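Local coordinates for peptidyl-tRNA hydrolase (Sulfolobus solfataricus, PDB 1XTY), which hydrolyses N-acyl-aminoacyl-tRNAs to release the tRNA and the N-acyl amino acid, acting perhaps on peptidyl-tRNAs that have dropped off the ribosome, at residues Leu40-Trp45 with Asn78-Ile83; Glu66-Ala71 with Gly95-Leu100; Lys72-Met77 with Asp111-Asp116. All blocks are in the same frame, centred on the assembly; numbering follows the deposited sequence.

Interaction 1. Residues Leu40-Trp45 with Asn78-Ile83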
loop_
_atom_site.group_PDB
_atom_site.type_symbol
_atom_site.label_atom_id
_atom_site.label_comp_id
_atom_site.label_asym_id
_atom_site.label_seq_id
_atom_site.Cartn_x
_atom_site.Cartn_y
_atom_site.Cartn_z
ATOM N N LEU A 40 -14.868 17.491 0.818
ATOM C CA LEU A 40 -14.663 17.773 -0.599
ATOM C C LEU A 40 -13.221 18.053 -0.977
ATOM O O LEU A 40 -12.747 17.600 -2.015
ATOM C CB LEU A 40 -15.550 18.944 -1.027
ATOM C CG LEU A 40 -17.052 18.649 -0.986
ATOM C CD1 LEU A 40 -17.836 19.901 -1.342
ATOM C CD2 LEU A 40 -17.373 17.519 -1.953
ATOM N N ARG A 41 -12.520 18.805 -0.140
ATOM C CA ARG A 41 -11.128 19.111 -0.430
ATOM C C ARG A 41 -10.307 17.823 -0.504
ATOM O O ARG A 41 -9.538 17.625 -1.441
ATOM C CB ARG A 41 -10.552 20.047 0.637
ATOM C CG ARG A 41 -9.088 20.393 0.427
ATOM C CD ARG A 41 -8.875 21.297 -0.773
ATOM N NE ARG A 41 -9.297 22.666 -0.502
ATOM C CZ ARG A 41 -9.146 23.674 -1.354
ATOM N NH1 ARG A 41 -8.582 23.463 -2.537
ATOM N NH2 ARG A 41 -9.549 24.893 -1.018
ATOM N N TRP A 42 -10.475 16.947 0.482
ATOM C CA TRP A 42 -9.735 15.685 0.503
ATOM C C TRP A 42 -10.020 14.844 -0.743
ATOM O O TRP A 42 -9.109 14.250 -1.323
ATOM C CB TRP A 42 -10.106 14.862 1.737
ATOM C CG TRP A 42 -9.655 15.437 3.044
ATOM C CD1 TRP A 42 -9.007 16.622 3.248
ATOM C CD2 TRP A 42 -9.818 14.841 4.334
ATOM N NE1 TRP A 42 -8.755 16.800 4.587
ATOM C CE2 TRP A 42 -9.241 15.721 5.277
ATOM C CE3 TRP A 42 -10.394 13.645 4.788
ATOM C CZ2 TRP A 42 -9.224 15.443 6.648
ATOM C CZ3 TRP A 42 -10.378 13.369 6.153
ATOM C CH2 TRP A 42 -9.797 14.266 7.065
ATOM N N LYS A 43 -11.287 14.789 -1.145
ATOM C CA LYS A 43 -11.676 14.008 -2.315
ATOM C C LYS A 43 -11.068 14.570 -3.593
ATOM O O LYS A 43 -10.704 13.818 -4.502
ATOM C CB LYS A 43 -13.203 13.943 -2.424
ATOM C CG LYS A 43 -13.836 13.066 -1.354
ATOM C CD LYS A 43 -15.347 13.003 -1.489
ATOM C CE LYS A 43 -15.940 12.104 -0.418
ATOM N NZ LYS A 43 -17.431 12.127 -0.428
ATOM N N GLU A 44 -10.950 15.892 -3.663
ATOM C CA GLU A 44 -10.353 16.525 -4.831
ATOM C C GLU A 44 -8.878 16.137 -4.890
ATOM O O GLU A 44 -8.371 15.761 -5.949
ATOM C CB GLU A 44 -10.493 18.049 -4.745
ATOM C CG GLU A 44 -11.935 18.531 -4.723
ATOM C CD GLU A 44 -12.055 20.036 -4.570
ATOM O OE1 GLU A 44 -11.469 20.590 -3.615
ATOM O OE2 GLU A 44 -12.742 20.665 -5.402
ATOM N N TRP A 45 -8.190 16.220 -3.752
ATOM C CA TRP A 45 -6.778 15.854 -3.712
ATOM C C TRP A 45 -6.586 14.382 -4.072
ATOM O O TRP A 45 -5.624 14.029 -4.751
ATOM C CB TRP A 45 -6.177 16.096 -2.324
ATOM C CG TRP A 45 -6.060 17.539 -1.927
ATOM C CD1 TRP A 45 -5.966 18.622 -2.760
ATOM C CD2 TRP A 45 -5.969 18.049 -0.593
ATOM N NE1 TRP A 45 -5.821 19.775 -2.020
ATOM C CE2 TRP A 45 -5.819 19.452 -0.690
ATOM C CE3 TRP A 45 -5.995 17.455 0.676
ATOM C CZ2 TRP A 45 -5.697 20.271 0.437
ATOM C CZ3 TRP A 45 -5.874 18.270 1.799
ATOM C CH2 TRP A 45 -5.728 19.667 1.668
ATOM N N ASN A 78 -5.862 19.819 9.437
ATOM C CA ASN A 78 -6.974 19.143 8.787
ATOM C C ASN A 78 -6.605 18.361 7.532
ATOM O O ASN A 78 -7.276 18.466 6.508
ATOM C CB ASN A 78 -8.073 20.158 8.468
ATOM C CG ASN A 78 -8.635 20.814 9.719
ATOM O OD1 ASN A 78 -9.173 20.140 10.602
ATOM N ND2 ASN A 78 -8.512 22.134 9.802
ATOM N N LEU A 79 -5.536 17.580 7.622
ATOM C CA LEU A 79 -5.089 16.744 6.514
ATOM C C LEU A 79 -5.447 15.304 6.864
ATOM O O LEU A 79 -5.556 14.956 8.043
ATOM C CB LEU A 79 -3.572 16.840 6.332
ATOM C CG LEU A 79 -2.958 18.198 5.976
ATOM C CD1 LEU A 79 -1.454 18.032 5.784
ATOM C CD2 LEU A 79 -3.597 18.736 4.705
ATOM N N PRO A 80 -5.641 14.449 5.847
ATOM C CA PRO A 80 -5.981 13.049 6.114
ATOM C C PRO A 80 -4.758 12.362 6.707
ATOM O O PRO A 80 -3.634 12.614 6.268
ATOM C CB PRO A 80 -6.301 12.486 4.723
ATOM C CG PRO A 80 -6.543 13.699 3.864
ATOM C CD PRO A 80 -5.581 14.712 4.401
ATOM N N PHE A 81 -4.962 11.504 7.701
ATOM C CA PHE A 81 -3.843 10.783 8.288
ATOM C C PHE A 81 -4.300 9.431 8.820
ATOM O O PHE A 81 -5.477 9.240 9.116
ATOM C CB PHE A 81 -3.182 11.613 9.402
ATOM C CG PHE A 81 -3.991 11.715 10.667
ATOM C CD1 PHE A 81 -3.899 10.732 11.653
ATOM C CD2 PHE A 81 -4.835 12.800 10.881
ATOM C CE1 PHE A 81 -4.639 10.832 12.835
ATOM C CE2 PHE A 81 -5.579 12.909 12.060
ATOM C CZ PHE A 81 -5.480 11.924 13.036
ATOM N N SER A 82 -3.372 8.487 8.910
ATOM C CA SER A 82 -3.698 7.163 9.422
ATOM C C SER A 82 -2.578 6.651 10.304
ATOM O O SER A 82 -1.414 6.685 9.914
ATOM C CB SER A 82 -3.928 6.179 8.270
ATOM O OG SER A 82 -2.777 6.080 7.443
ATOM N N ILE A 83 -2.932 6.190 11.501
ATOM C CA ILE A 83 -1.939 5.644 12.419
ATOM C C ILE A 83 -2.144 4.138 12.389
ATOM O O ILE A 83 -3.197 3.630 12.788
ATOM C CB ILE A 83 -2.131 6.171 13.856
ATOM C CG1 ILE A 83 -1.964 7.695 13.873
ATOM C CG2 ILE A 83 -1.102 5.526 14.786
ATOM C CD1 ILE A 83 -2.250 8.334 15.224
#
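The indole NE1 of Trp42 donates a hydrogen bond to the backbone O of Asn78, 2.9 Å away with an N-H...O angle of 151°. This oxygen lies at the edge of the indole and in its plane, whereas the donor stands 32° out of the carbonyl plane. Held by this bond, the indole turns one face to Pro80, whose CG lies 3.5 Å from the centroid of the five-membered ring and close above its centre, a CH-pi contact. CD of the same proline is shifted toward the nitrogen, 3.8 Å from Trp42 NE1. Three residues further along helix 40-51, Trp45 presents the far corner of its six-membered ring: CZ3 is 3.7 Å from Leu79 CD2, and the two side chains cross at about a right angle. The CB of Leu79 points away from the helix, so this contact depends on CD2 coming back. Arg41 CG, 3.4 Å above the ring plane of Trp45, covers part of one face near the rim. Ile34 of helix 16-35 touches both Trp42 and Pro80, and Leu109 of helix 107-114 touches both Trp45 and Leu79. The carbonyl gripped by Trp42 belongs to the positive-phi C-prime residue of a Schellman motif, the turn that ends helix 64-76 and leads into strand 81-85.

Interaction 2. Residues Glu66-Ala71 with Gly95-Leu100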
loop_
_atom_site.group_PDB
_atom_site.type_symbol
_atom_site.label_atom_id
_atom_site.label_comp_id
_atom_site.label_asym_id
_atom_site.label_seq_id
_atom_site.Cartn_x
_atom_site.Cartn_y
_atom_site.Cartn_z
ATOM N N GLU A 66 8.142 10.942 17.586
ATOM C CA GLU A 66 8.256 11.716 16.362
ATOM C C GLU A 66 7.068 11.457 15.438
ATOM O O GLU A 66 6.709 12.306 14.623
ATOM C CB GLU A 66 9.582 11.400 15.677
ATOM C CG GLU A 66 10.760 11.745 16.580
ATOM C CD GLU A 66 12.104 11.482 15.948
ATOM O OE1 GLU A 66 12.345 10.336 15.513
ATOM O OE2 GLU A 66 12.924 12.426 15.895
ATOM N N ILE A 67 6.446 10.293 15.577
ATOM C CA ILE A 67 5.280 9.978 14.765
ATOM C C ILE A 67 4.063 10.700 15.339
ATOM O O ILE A 67 3.261 11.262 14.598
ATOM C CB ILE A 67 5.034 8.447 14.702
ATOM C CG1 ILE A 67 5.889 7.851 13.573
ATOM C CG2 ILE A 67 3.547 8.144 14.501
ATOM C CD1 ILE A 67 5.580 6.417 13.229
ATOM N N ILE A 68 3.937 10.702 16.663
ATOM C CA ILE A 68 2.814 11.370 17.315
ATOM C C ILE A 68 2.888 12.867 17.026
ATOM O O ILE A 68 1.875 13.524 16.779
ATOM C CB ILE A 68 2.848 11.153 18.851
ATOM C CG1 ILE A 68 2.799 9.658 19.174
ATOM C CG2 ILE A 68 1.689 11.901 19.511
ATOM C CD1 ILE A 68 1.537 8.956 18.705
ATOM N N SER A 69 4.102 13.401 17.065
ATOM C CA SER A 69 4.316 14.814 16.804
ATOM C C SER A 69 3.786 15.197 15.428
ATOM O O SER A 69 3.107 16.208 15.272
ATOM C CB SER A 69 5.808 15.141 16.885
ATOM O OG SER A 69 6.055 16.469 16.461
ATOM N N ARG A 70 4.087 14.373 14.429
ATOM C CA ARG A 70 3.651 14.656 13.073
ATOM C C ARG A 70 2.175 14.374 12.824
ATOM O O ARG A 70 1.554 15.012 11.978
ATOM C CB ARG A 70 4.548 13.912 12.088
ATOM C CG ARG A 70 5.976 14.444 12.157
ATOM C CD ARG A 70 6.926 13.795 11.181
ATOM N NE ARG A 70 8.246 14.422 11.248
ATOM C CZ ARG A 70 9.012 14.442 12.337
ATOM N NH1 ARG A 70 8.599 13.867 13.459
ATOM N NH2 ARG A 70 10.191 15.048 12.307
ATOM N N ALA A 71 1.602 13.434 13.570
ATOM C CA ALA A 71 0.182 13.142 13.420
ATOM C C ALA A 71 -0.603 14.344 13.954
ATOM O O ALA A 71 -1.626 14.729 13.399
ATOM C CB ALA A 71 -0.190 11.874 14.198
ATOM N N GLY A 95 -0.890 -3.927 18.514
ATOM C CA GLY A 95 -1.126 -2.602 19.055
ATOM C C GLY A 95 0.063 -1.681 18.872
ATOM O O GLY A 95 -0.052 -0.469 19.048
ATOM N N THR A 96 1.210 -2.253 18.516
ATOM C CA THR A 96 2.425 -1.472 18.305
ATOM C C THR A 96 2.272 -0.578 17.073
ATOM O O THR A 96 2.006 -1.066 15.974
ATOM C CB THR A 96 3.648 -2.396 18.082
ATOM O OG1 THR A 96 3.801 -3.273 19.207
ATOM C CG2 THR A 96 4.913 -1.577 17.906
ATOM N N ILE A 97 2.436 0.728 17.255
ATOM C CA ILE A 97 2.329 1.665 16.141
ATOM C C ILE A 97 3.559 1.479 15.246
ATOM O O ILE A 97 4.694 1.581 15.708
ATOM C CB ILE A 97 2.245 3.121 16.652
ATOM C CG1 ILE A 97 0.920 3.323 17.397
ATOM C CG2 ILE A 97 2.371 4.105 15.488
ATOM C CD1 ILE A 97 0.719 4.726 17.953
ATOM N N THR A 98 3.325 1.203 13.966
ATOM C CA THR A 98 4.416 0.964 13.023
ATOM C C THR A 98 4.680 2.098 12.042
ATOM O O THR A 98 5.819 2.296 11.606
ATOM C CB THR A 98 4.155 -0.313 12.194
ATOM O OG1 THR A 98 2.942 -0.155 11.453
ATOM C CG2 THR A 98 4.040 -1.535 13.099
ATOM N N CYS A 99 3.637 2.836 11.670
ATOM C CA CYS A 99 3.820 3.929 10.728
ATOM C C CYS A 99 2.642 4.890 10.696
ATOM O O CYS A 99 1.576 4.620 11.261
ATOM C CB CYS A 99 4.079 3.380 9.319
ATOM S SG CYS A 99 2.721 2.419 8.609
ATOM N N LEU A 100 2.863 6.013 10.021
ATOM C CA LEU A 100 1.878 7.076 9.888
ATOM C C LEU A 100 1.727 7.486 8.424
ATOM O O LEU A 100 2.714 7.787 7.751
ATOM C CB LEU A 100 2.331 8.300 10.698
ATOM C CG LEU A 100 1.550 9.605 10.521
ATOM C CD1 LEU A 100 0.195 9.497 11.221
ATOM C CD2 LEU A 100 2.347 10.767 11.109
#
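Helix 66-71 passes over strand 97-100 with 8.9 Å between the axes and 39° between their directions, the backbones being closest at Ile67 and Leu100, 6.6 Å from CA to CA. Leu100 and Ile67 carry most of the contact. Leu100 CG is anti to the backbone N (chi1 171°), and the two methyls of this leucine meet different parts of the helix. CD2 lies against the helix backbone, 3.6 Å from Ile67 O and 3.7 Å from Ala71 N, beside the helical hydrogen bond that joins this pair; CD1 rests on Ala71 CB at 3.8 Å. Ile67 slides past Leu100 in the opposite direction: its CG2 is 4.0 Å from Leu100 CB, while its CD1 comes within 3.9 Å of Cys99 CA. The helix is part of the crossover that joins the parallel strands 56-61 and 81-85, and here it packs on the face of the mixed sheet, over one of the two strands lying between them. Thr98 and Cys99 in succession turn their side chains away from the helix, consistent with a beta bulge, and this leaves Ile97 and Leu100 both directed at it. Beyond this apolar patch Ile97 meets Ile67 and Ile68 more loosely, methyl to methyl. Of the Arg70 side chain only CB touches Leu100, at its CD2; the extended chain carries the guanidinium away, and NH1 donates to Glu66 O at 2.7 Å with an N-H...O angle of 139°. That oxygen lies in the guanidinium plane and also accepts a weak bond from Arg70 N.

Interaction 3. Residues Lys72-Met77 with Asp111-Asp116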
loop_
_atom_site.group_PDB
_atom_site.type_symbol
_atom_site.label_atom_id
_atom_site.label_comp_id
_atom_site.label_asym_id
_atom_site.label_seq_id
_atom_site.Cartn_x
_atom_site.Cartn_y
_atom_site.Cartn_z
ATOM N N LYS A 72 -0.108 14.944 15.031
ATOM C CA LYS A 72 -0.775 16.101 15.619
ATOM C C LYS A 72 -0.721 17.273 14.635
ATOM O O LYS A 72 -1.679 18.029 14.491
ATOM C CB LYS A 72 -0.089 16.470 16.936
ATOM C CG LYS A 72 -0.804 17.528 17.771
ATOM C CD LYS A 72 -0.523 18.932 17.282
ATOM C CE LYS A 72 -1.076 19.966 18.250
ATOM N NZ LYS A 72 -2.529 19.764 18.512
ATOM N N LYS A 73 0.405 17.401 13.945
ATOM C CA LYS A 73 0.585 18.465 12.970
ATOM C C LYS A 73 -0.431 18.279 11.843
ATOM O O LYS A 73 -1.131 19.213 11.460
ATOM C CB LYS A 73 2.011 18.412 12.425
ATOM C CG LYS A 73 2.579 19.750 11.998
ATOM C CD LYS A 73 4.067 19.804 12.323
ATOM C CE LYS A 73 4.686 21.136 11.931
ATOM N NZ LYS A 73 6.097 21.235 12.413
ATOM N N ALA A 74 -0.518 17.055 11.328
ATOM C CA ALA A 74 -1.453 16.740 10.251
ATOM C C ALA A 74 -2.893 17.019 10.670
ATOM O O ALA A 74 -3.674 17.598 9.915
ATOM C CB ALA A 74 -1.300 15.273 9.851
ATOM N N GLU A 75 -3.235 16.600 11.883
ATOM C CA GLU A 75 -4.574 16.783 12.427
ATOM C C GLU A 75 -4.965 18.256 12.565
ATOM O O GLU A 75 -6.062 18.661 12.170
ATOM C CB GLU A 75 -4.656 16.074 13.786
ATOM C CG GLU A 75 -5.902 16.357 14.594
ATOM C CD GLU A 75 -5.764 17.573 15.485
ATOM O OE1 GLU A 75 -4.829 17.603 16.319
ATOM O OE2 GLU A 75 -6.594 18.496 15.362
ATOM N N THR A 76 -4.061 19.050 13.124
ATOM C CA THR A 76 -4.308 20.471 13.322
ATOM C C THR A 76 -4.541 21.170 11.987
ATOM O O THR A 76 -5.340 22.096 11.896
ATOM C CB THR A 76 -3.116 21.143 14.038
ATOM O OG1 THR A 76 -2.934 20.545 15.330
ATOM C CG2 THR A 76 -3.367 22.635 14.205
ATOM N N MET A 77 -3.842 20.712 10.954
ATOM C CA MET A 77 -3.968 21.303 9.626
ATOM C C MET A 77 -5.060 20.656 8.789
ATOM O O MET A 77 -5.176 20.910 7.588
ATOM C CB MET A 77 -2.628 21.228 8.903
ATOM C CG MET A 77 -1.531 21.933 9.667
ATOM S SD MET A 77 -0.037 22.130 8.719
ATOM C CE MET A 77 0.607 20.543 8.835
ATOM N N ASP A 111 4.989 18.869 3.165
ATOM C CA ASP A 111 6.374 19.125 3.550
ATOM C C ASP A 111 6.464 19.973 4.810
ATOM O O ASP A 111 7.461 19.921 5.524
ATOM C CB ASP A 111 7.147 19.822 2.424
ATOM C CG ASP A 111 7.556 18.870 1.319
ATOM O OD1 ASP A 111 7.990 17.743 1.634
ATOM O OD2 ASP A 111 7.461 19.256 0.134
ATOM N N SER A 112 5.429 20.763 5.083
ATOM C CA SER A 112 5.435 21.592 6.279
ATOM C C SER A 112 5.292 20.677 7.495
ATOM O O SER A 112 5.163 21.147 8.629
ATOM C CB SER A 112 4.293 22.617 6.242
ATOM O OG SER A 112 3.021 21.997 6.315
ATOM N N ILE A 113 5.329 19.368 7.239
ATOM C CA ILE A 113 5.212 18.347 8.280
ATOM C C ILE A 113 6.357 17.339 8.247
ATOM O O ILE A 113 6.922 16.999 9.283
ATOM C CB ILE A 113 3.925 17.510 8.131
ATOM C CG1 ILE A 113 2.697 18.409 8.100
ATOM C CG2 ILE A 113 3.826 16.515 9.281
ATOM C CD1 ILE A 113 1.401 17.645 7.905
ATOM N N THR A 114 6.686 16.854 7.053
ATOM C CA THR A 114 7.730 15.843 6.903
ATOM C C THR A 114 8.897 16.215 5.990
ATOM O O THR A 114 9.636 15.341 5.544
ATOM C CB THR A 114 7.128 14.531 6.367
ATOM O OG1 THR A 114 6.641 14.741 5.034
ATOM C CG2 THR A 114 5.975 14.070 7.254
ATOM N N GLY A 115 9.072 17.502 5.716
ATOM C CA GLY A 115 10.156 17.917 4.842
ATOM C C GLY A 115 11.563 17.706 5.382
ATOM O O GLY A 115 12.538 17.881 4.651
ATOM N N ASP A 116 11.677 17.313 6.647
ATOM C CA ASP A 116 12.982 17.113 7.279
ATOM C C ASP A 116 13.348 15.653 7.529
ATOM O O ASP A 116 14.308 15.370 8.247
ATOM C CB ASP A 116 13.018 17.862 8.616
ATOM C CG ASP A 116 11.951 17.372 9.590
ATOM O OD1 ASP A 116 10.784 17.232 9.166
ATOM O OD2 ASP A 116 12.273 17.126 10.776
#
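Ile113 meets three residues on one side of the end of helix 64-76. Its CD1 rests on the backbone of Ala74, 3.8 Å from Ala74 CA, with Ala74 CB slightly further off at 4.1 Å. Its CG2 faces Lys73 CB across 4.1 Å, the two side chains sliding past each other in opposite directions. Met77 reaches toward Ile113 tip to tip, but its terminal methyl is modelled too near the isoleucine for that detail to be trusted. Nearby, Met77 SD lies 3.9 Å from Ser112 OG. The Lys73 chain is bent at CD (chi2 144°), and its end reaches the backbone of the other helix, with Lys73 CE 3.3 Å from Ser112 O. The amino group is some 7.0 Å from the acid of Asp116, measured from Lys73 NZ to OD1, so any attraction between these charges is probably slight. In the next shell, Met77 N bonds to Lys73 O at 3.1 Å as the chain leaves the helix. On the helix side that takes no part in the contact, Lys72 O accepts hydrogen bonds from Thr76 N and Thr76 OG1, from opposite faces of its plane. Ser112 OG is hydrogen-bonded to Leu109 O, one turn back in its own helix. Further out, Ala74 touches Phe81 of strand 81-85, Ile113 touches Ile102 of strand 97-106, and Thr114 packs on Val5 and Val7 of strand 2-9, so that helices 64-76 and 107-114 lie side by side on the same sheet.

In the fold
After strand 2-9 and helix 16-35, interaction 1 closes the loop from helix 40-51 through strand 56-61 and helix 64-76 to the start of strand 81-85. Interaction 2 opens inside that loop and closes on strand 97-106; interaction 3 opens inside both and closes last, on helix 107-114. Each pair therefore crosses and none nests. Together they tie helices 40-51, 64-76 and 107-114 to one another and to strands 81-85 and 97-106. Helix 64-76 serves interactions 2 and 3 in turn. Leu79 N probably bonds to Ala74 O between interactions 1 and 3, Ile83 packs on Ile97 and Leu100 between 1 and 2, and Arg70 forms a long ion pair with Asp116 between 2 and 3.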